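Local coordinates for protein hydrazine synthase subunit alpha (Candidatus Kuenenia stuttgartiensis, PDB 5C2V) that forms hydrazine from ammonia and hydroxylamine as the heme c-binding alpha subunit of the anammox hydrazine synthase complex, at residues T519-I531 against Q540-H552. Residues are numbered along the deposited sequence; the frame is centred on the assembly and turned at random.
Sequences TSQLSDVPYYMQI and QTALTWAYLRPYH. With HEC (heme c), chain B.
Tyr527 and Ala546 form an antiparallel hydrogen-bonded pair. Tyr527 N donates to Ala546 O, and Ala546 N returns a bond to Tyr527 O, each 2.9 Å long. The Tyr527 ring lies back over its partner: Ala546 CB makes a CH-pi contact with one face, 4.1 Å from the ring centroid. The amide NE2 of Gln521 sits over the centre of the opposite face, while Gln521 OE1 bonds to Trp431. Beyond the ring, Tyr527 OH reaches Leu548 CG. Next along, Tyr528 turns an edge toward the face of Trp545 in an offset edge-to-face pair, planes 75° apart. With CG between the backbone N and the carbonyl carbon (chi1 63°), the Tyr528 ring is carried to Trp545, where CD2 meets CZ3. Tyr528 OH is hydrogen-bonded to Arg503.

Ala542 N donates almost straight to Met529 O (3.1 Å). Side chains of both residues meet the heme: Met529 SD lies 3.5 Å from HEC CHC, and Ala542 CB is as close to HEC C1D.

At the other end Asp524 N bonds to Leu548 O. Asp524 OD1 takes Arg549 NE on its syn lone pair in a salt bridge, tilted from the guanidinium plane. Asp219 is a second carboxylate partner of Arg549. A water bridges Val525 O and Leu548 N.

The arrangement is a beta hairpin of the middle domain, followed, after a two-residue shift in register, by the isolated Tyr527-Ala546 bridge. Both arms, with the chain after the second, line the pocket of the pentacoordinated heme c.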
# COMPACT_ATOMS: atom_id res chain seq x y z
N THR D 519 -8.32 23.71 24.98
CA THR D 519 -9.60 23.43 25.60
C THR D 519 -9.51 22.55 26.84
O THR D 519 -8.53 21.84 27.06
CB THR D 519 -10.57 22.75 24.61
OG1 THR D 519 -11.91 22.86 25.09
CG2 THR D 519 -10.22 21.28 24.44
N SER D 520 -10.57 22.63 27.65
CA SER D 520 -10.77 21.74 28.79
C SER D 520 -11.86 20.73 28.43
O SER D 520 -12.84 21.08 27.77
CB SER D 520 -11.15 22.52 30.04
OG SER D 520 -10.21 23.54 30.32
N GLN D 521 -11.68 19.49 28.86
CA GLN D 521 -12.60 18.42 28.48
C GLN D 521 -12.51 17.23 29.43
O GLN D 521 -11.76 17.26 30.40
CB GLN D 521 -12.31 17.95 27.06
CG GLN D 521 -10.94 17.32 26.92
CD GLN D 521 -10.76 16.62 25.59
OE1 GLN D 521 -10.97 17.20 24.53
NE2 GLN D 521 -10.38 15.35 25.65
N LEU D 522 -13.28 16.19 29.13
CA LEU D 522 -13.30 14.97 29.93
C LEU D 522 -11.93 14.30 29.98
O LEU D 522 -11.12 14.44 29.06
CB LEU D 522 -14.33 13.99 29.37
CG LEU D 522 -15.81 14.37 29.42
CD1 LEU D 522 -16.60 13.58 28.40
CD2 LEU D 522 -16.36 14.14 30.82
N SER D 523 -11.68 13.58 31.07
CA SER D 523 -10.42 12.86 31.23
C SER D 523 -10.70 11.39 31.53
O SER D 523 -11.83 11.02 31.87
CB SER D 523 -9.58 13.48 32.34
OG SER D 523 -10.19 13.31 33.61
N ASP D 524 -9.67 10.56 31.38
CA ASP D 524 -9.79 9.11 31.54
C ASP D 524 -10.78 8.50 30.55
O ASP D 524 -11.36 7.44 30.82
CB ASP D 524 -10.19 8.75 32.98
CG ASP D 524 -9.08 8.99 33.98
OD1 ASP D 524 -7.89 8.90 33.59
OD2 ASP D 524 -9.38 9.26 35.16
N VAL D 525 -10.97 9.16 29.42
CA VAL D 525 -11.83 8.65 28.36
C VAL D 525 -11.14 8.79 27.00
O VAL D 525 -10.42 9.76 26.77
CB VAL D 525 -13.20 9.37 28.32
CG1 VAL D 525 -13.98 9.10 29.60
CG2 VAL D 525 -13.01 10.87 28.12
N PRO D 526 -11.34 7.80 26.11
CA PRO D 526 -10.72 7.86 24.78
C PRO D 526 -11.35 8.92 23.89
O PRO D 526 -12.57 9.06 23.87
CB PRO D 526 -10.97 6.45 24.23
CG PRO D 526 -12.21 6.00 24.92
CD PRO D 526 -12.13 6.58 26.31
N TYR D 527 -10.53 9.66 23.15
CA TYR D 527 -11.03 10.74 22.30
C TYR D 527 -10.06 11.09 21.17
O TYR D 527 -8.89 10.71 21.21
CB TYR D 527 -11.32 11.99 23.13
CG TYR D 527 -10.09 12.80 23.49
CD1 TYR D 527 -9.30 12.46 24.57
CD2 TYR D 527 -9.73 13.91 22.74
CE1 TYR D 527 -8.17 13.19 24.90
CE2 TYR D 527 -8.60 14.65 23.05
CZ TYR D 527 -7.83 14.29 24.14
OH TYR D 527 -6.71 15.03 24.46
N TYR D 528 -10.57 11.80 20.17
CA TYR D 528 -9.72 12.37 19.13
C TYR D 528 -10.33 13.67 18.59
O TYR D 528 -11.40 14.08 19.03
CB TYR D 528 -9.48 11.37 18.00
CG TYR D 528 -10.72 10.95 17.24
CD1 TYR D 528 -11.09 11.60 16.07
CD2 TYR D 528 -11.51 9.90 17.69
CE1 TYR D 528 -12.22 11.22 15.37
CE2 TYR D 528 -12.64 9.51 17.00
CZ TYR D 528 -12.99 10.18 15.84
OH TYR D 528 -14.12 9.79 15.14
N MET D 529 -9.64 14.30 17.64
CA MET D 529 -10.02 15.64 17.20
C MET D 529 -10.11 15.79 15.69
O MET D 529 -9.53 15.00 14.94
CB MET D 529 -9.01 16.66 17.75
CG MET D 529 -7.58 16.38 17.34
SD MET D 529 -6.42 16.54 18.71
CE MET D 529 -7.00 15.21 19.78
N GLN D 530 -10.85 16.80 15.25
CA GLN D 530 -10.98 17.13 13.83
C GLN D 530 -10.91 18.63 13.60
O GLN D 530 -11.69 19.38 14.18
CB GLN D 530 -12.29 16.59 13.26
CG GLN D 530 -12.38 15.08 13.14
CD GLN D 530 -13.71 14.63 12.58
OE1 GLN D 530 -14.74 15.28 12.78
NE2 GLN D 530 -13.70 13.51 11.86
N ILE D 531 -9.98 19.08 12.76
CA ILE D 531 -9.91 20.49 12.41
C ILE D 531 -11.01 20.84 11.40
O ILE D 531 -11.28 20.07 10.48
CB ILE D 531 -8.52 20.87 11.84
CG1 ILE D 531 -8.19 20.04 10.60
CG2 ILE D 531 -7.45 20.69 12.90
CD1 ILE D 531 -6.84 20.38 9.99
N GLN D 540 -9.23 17.54 8.17
CA GLN D 540 -8.32 16.45 8.52
C GLN D 540 -8.74 15.83 9.85
O GLN D 540 -9.11 16.54 10.79
CB GLN D 540 -6.88 16.97 8.59
CG GLN D 540 -5.82 15.89 8.73
CD GLN D 540 -4.42 16.44 8.60
OE1 GLN D 540 -4.23 17.64 8.41
NE2 GLN D 540 -3.42 15.57 8.70
N THR D 541 -8.68 14.51 9.92
CA THR D 541 -9.08 13.79 11.13
C THR D 541 -7.87 13.11 11.75
O THR D 541 -7.07 12.49 11.05
CB THR D 541 -10.17 12.75 10.83
OG1 THR D 541 -11.31 13.39 10.23
CG2 THR D 541 -10.61 12.04 12.11
N ALA D 542 -7.74 13.21 13.07
CA ALA D 542 -6.68 12.51 13.76
C ALA D 542 -7.21 11.15 14.16
O ALA D 542 -8.05 11.04 15.05
CB ALA D 542 -6.20 13.29 14.97
N LEU D 543 -6.70 10.10 13.52
CA LEU D 543 -7.23 8.77 13.76
C LEU D 543 -6.29 8.02 14.69
O LEU D 543 -5.22 7.56 14.29
CB LEU D 543 -7.41 8.01 12.44
CG LEU D 543 -8.51 8.56 11.53
CD1 LEU D 543 -8.50 7.85 10.18
CD2 LEU D 543 -9.88 8.44 12.19
N THR D 544 -6.75 7.90 15.93
CA THR D 544 -5.97 7.38 17.04
C THR D 544 -6.82 7.54 18.28
O THR D 544 -7.92 8.10 18.21
CB THR D 544 -4.63 8.11 17.23
OG1 THR D 544 -3.80 7.39 18.15
CG2 THR D 544 -4.86 9.52 17.75
N TRP D 545 -6.34 7.05 19.41
CA TRP D 545 -7.07 7.26 20.66
C TRP D 545 -6.20 7.96 21.69
O TRP D 545 -5.19 7.43 22.16
CB TRP D 545 -7.60 5.94 21.19
CG TRP D 545 -8.62 5.34 20.27
CD1 TRP D 545 -8.48 4.22 19.51
CD2 TRP D 545 -9.92 5.85 19.99
NE1 TRP D 545 -9.62 3.99 18.78
CE2 TRP D 545 -10.52 4.99 19.06
CE3 TRP D 545 -10.65 6.96 20.44
CZ2 TRP D 545 -11.81 5.19 18.57
CZ3 TRP D 545 -11.92 7.17 19.95
CH2 TRP D 545 -12.49 6.28 19.02
N ALA D 546 -6.60 9.18 22.04
CA ALA D 546 -5.89 10.00 23.00
C ALA D 546 -6.63 10.02 24.32
O ALA D 546 -7.85 9.88 24.35
CB ALA D 546 -5.71 11.42 22.47
N TYR D 547 -5.90 10.16 25.42
CA TYR D 547 -6.50 10.18 26.74
C TYR D 547 -5.75 11.10 27.68
O TYR D 547 -4.52 11.17 27.65
CB TYR D 547 -6.55 8.76 27.32
CG TYR D 547 -5.25 8.01 27.19
CD1 TYR D 547 -4.96 7.26 26.06
CD2 TYR D 547 -4.31 8.04 28.21
CE1 TYR D 547 -3.77 6.57 25.94
CE2 TYR D 547 -3.11 7.36 28.10
CZ TYR D 547 -2.85 6.62 26.96
OH TYR D 547 -1.66 5.94 26.85
N LEU D 548 -6.49 11.82 28.51
CA LEU D 548 -5.90 12.71 29.50
C LEU D 548 -6.13 12.18 30.90
O LEU D 548 -7.24 11.75 31.23
CB LEU D 548 -6.47 14.12 29.37
CG LEU D 548 -6.20 14.90 28.08
CD1 LEU D 548 -7.02 16.18 28.04
CD2 LEU D 548 -4.72 15.21 27.93
N ARG D 549 -5.10 12.20 31.73
CA ARG D 549 -5.27 11.92 33.15
C ARG D 549 -5.91 13.14 33.79
O ARG D 549 -5.85 14.23 33.23
CB ARG D 549 -3.93 11.57 33.81
CG ARG D 549 -3.25 10.32 33.26
CD ARG D 549 -4.24 9.18 33.03
NE ARG D 549 -5.04 8.87 34.21
CZ ARG D 549 -4.68 8.01 35.16
NH1 ARG D 549 -3.53 7.37 35.08
NH2 ARG D 549 -5.48 7.80 36.20
N PRO D 550 -6.57 12.96 34.95
CA PRO D 550 -7.20 14.08 35.66
C PRO D 550 -6.25 15.26 35.89
O PRO D 550 -5.10 15.04 36.26
CB PRO D 550 -7.63 13.46 36.99
CG PRO D 550 -7.88 12.03 36.65
CD PRO D 550 -6.86 11.67 35.61
N TYR D 551 -6.74 16.47 35.63
CA TYR D 551 -6.00 17.72 35.86
C TYR D 551 -4.80 17.89 34.92
O TYR D 551 -4.23 18.97 34.81
CB TYR D 551 -5.55 17.81 37.32
CG TYR D 551 -4.68 19.00 37.63
CD1 TYR D 551 -5.22 20.28 37.70
CD2 TYR D 551 -3.31 18.86 37.83
CE1 TYR D 551 -4.42 21.38 37.98
CE2 TYR D 551 -2.51 19.95 38.10
CZ TYR D 551 -3.07 21.20 38.18
OH TYR D 551 -2.27 22.29 38.45
N HIS D 552 -4.43 16.82 34.22
CA HIS D 552 -3.34 16.88 33.27
C HIS D 552 -3.71 17.70 32.05
O HIS D 552 -4.89 17.97 31.80
CB HIS D 552 -2.92 15.47 32.83
CG HIS D 552 -2.02 14.78 33.80
ND1 HIS D 552 -2.40 14.49 35.09
CD2 HIS D 552 -0.75 14.32 33.67
CE1 HIS D 552 -1.41 13.88 35.72
NE2 HIS D 552 -0.40 13.77 34.87
FE HEC B . -2.18 13.77 16.40
CHA HEC B . -1.70 10.62 15.09
CHB HEC B . -1.07 12.66 19.45
CHC HEC B . -3.03 16.80 17.83
CHD HEC B . -3.51 14.83 13.42
NA HEC B . -1.51 11.98 17.13
C1A HEC B . -1.40 10.80 16.42
C2A HEC B . -0.90 9.78 17.32
C3A HEC B . -0.72 10.34 18.52
C4A HEC B . -1.10 11.74 18.43
CMA HEC B . -0.21 9.63 19.79
CAA HEC B . -0.63 8.31 16.94
CBA HEC B . 0.86 8.10 16.66
CGA HEC B . 1.28 8.84 15.41
O1A HEC B . 2.30 9.57 15.46
O2A HEC B . 0.59 8.69 14.37
NB HEC B . -2.20 14.55 18.34
C1B HEC B . -1.44 13.99 19.35
C2B HEC B . -1.09 15.04 20.28
C3B HEC B . -1.63 16.18 19.84
C4B HEC B . -2.34 15.90 18.61
CMB HEC B . -0.25 14.88 21.56
CAB HEC B . -1.50 17.56 20.54
CBB HEC B . -2.88 18.01 21.06
NC HEC B . -3.06 15.52 15.74
C1C HEC B . -3.41 16.61 16.52
C2C HEC B . -4.14 17.54 15.69
C3C HEC B . -4.36 16.95 14.51
C4C HEC B . -3.63 15.70 14.49
CMC HEC B . -4.84 18.82 16.19
CAC HEC B . -5.16 17.57 13.34
CBC HEC B . -6.43 16.73 13.09
ND HEC B . -2.56 12.86 14.55
C1D HEC B . -3.10 13.53 13.45
C2D HEC B . -3.16 12.62 12.33
C3D HEC B . -2.58 11.30 12.86
C4D HEC B . -2.25 11.54 14.24
CMD HEC B . -3.68 12.93 10.91
CAD HEC B . -2.41 9.97 12.09
CBD HEC B . -3.79 9.42 11.74
CGD HEC B . -3.64 8.15 10.96
O1D HEC B . -4.67 7.67 10.42
O2D HEC B . -2.50 7.62 10.87
O HOH W 1 -9.02 11.86 28.17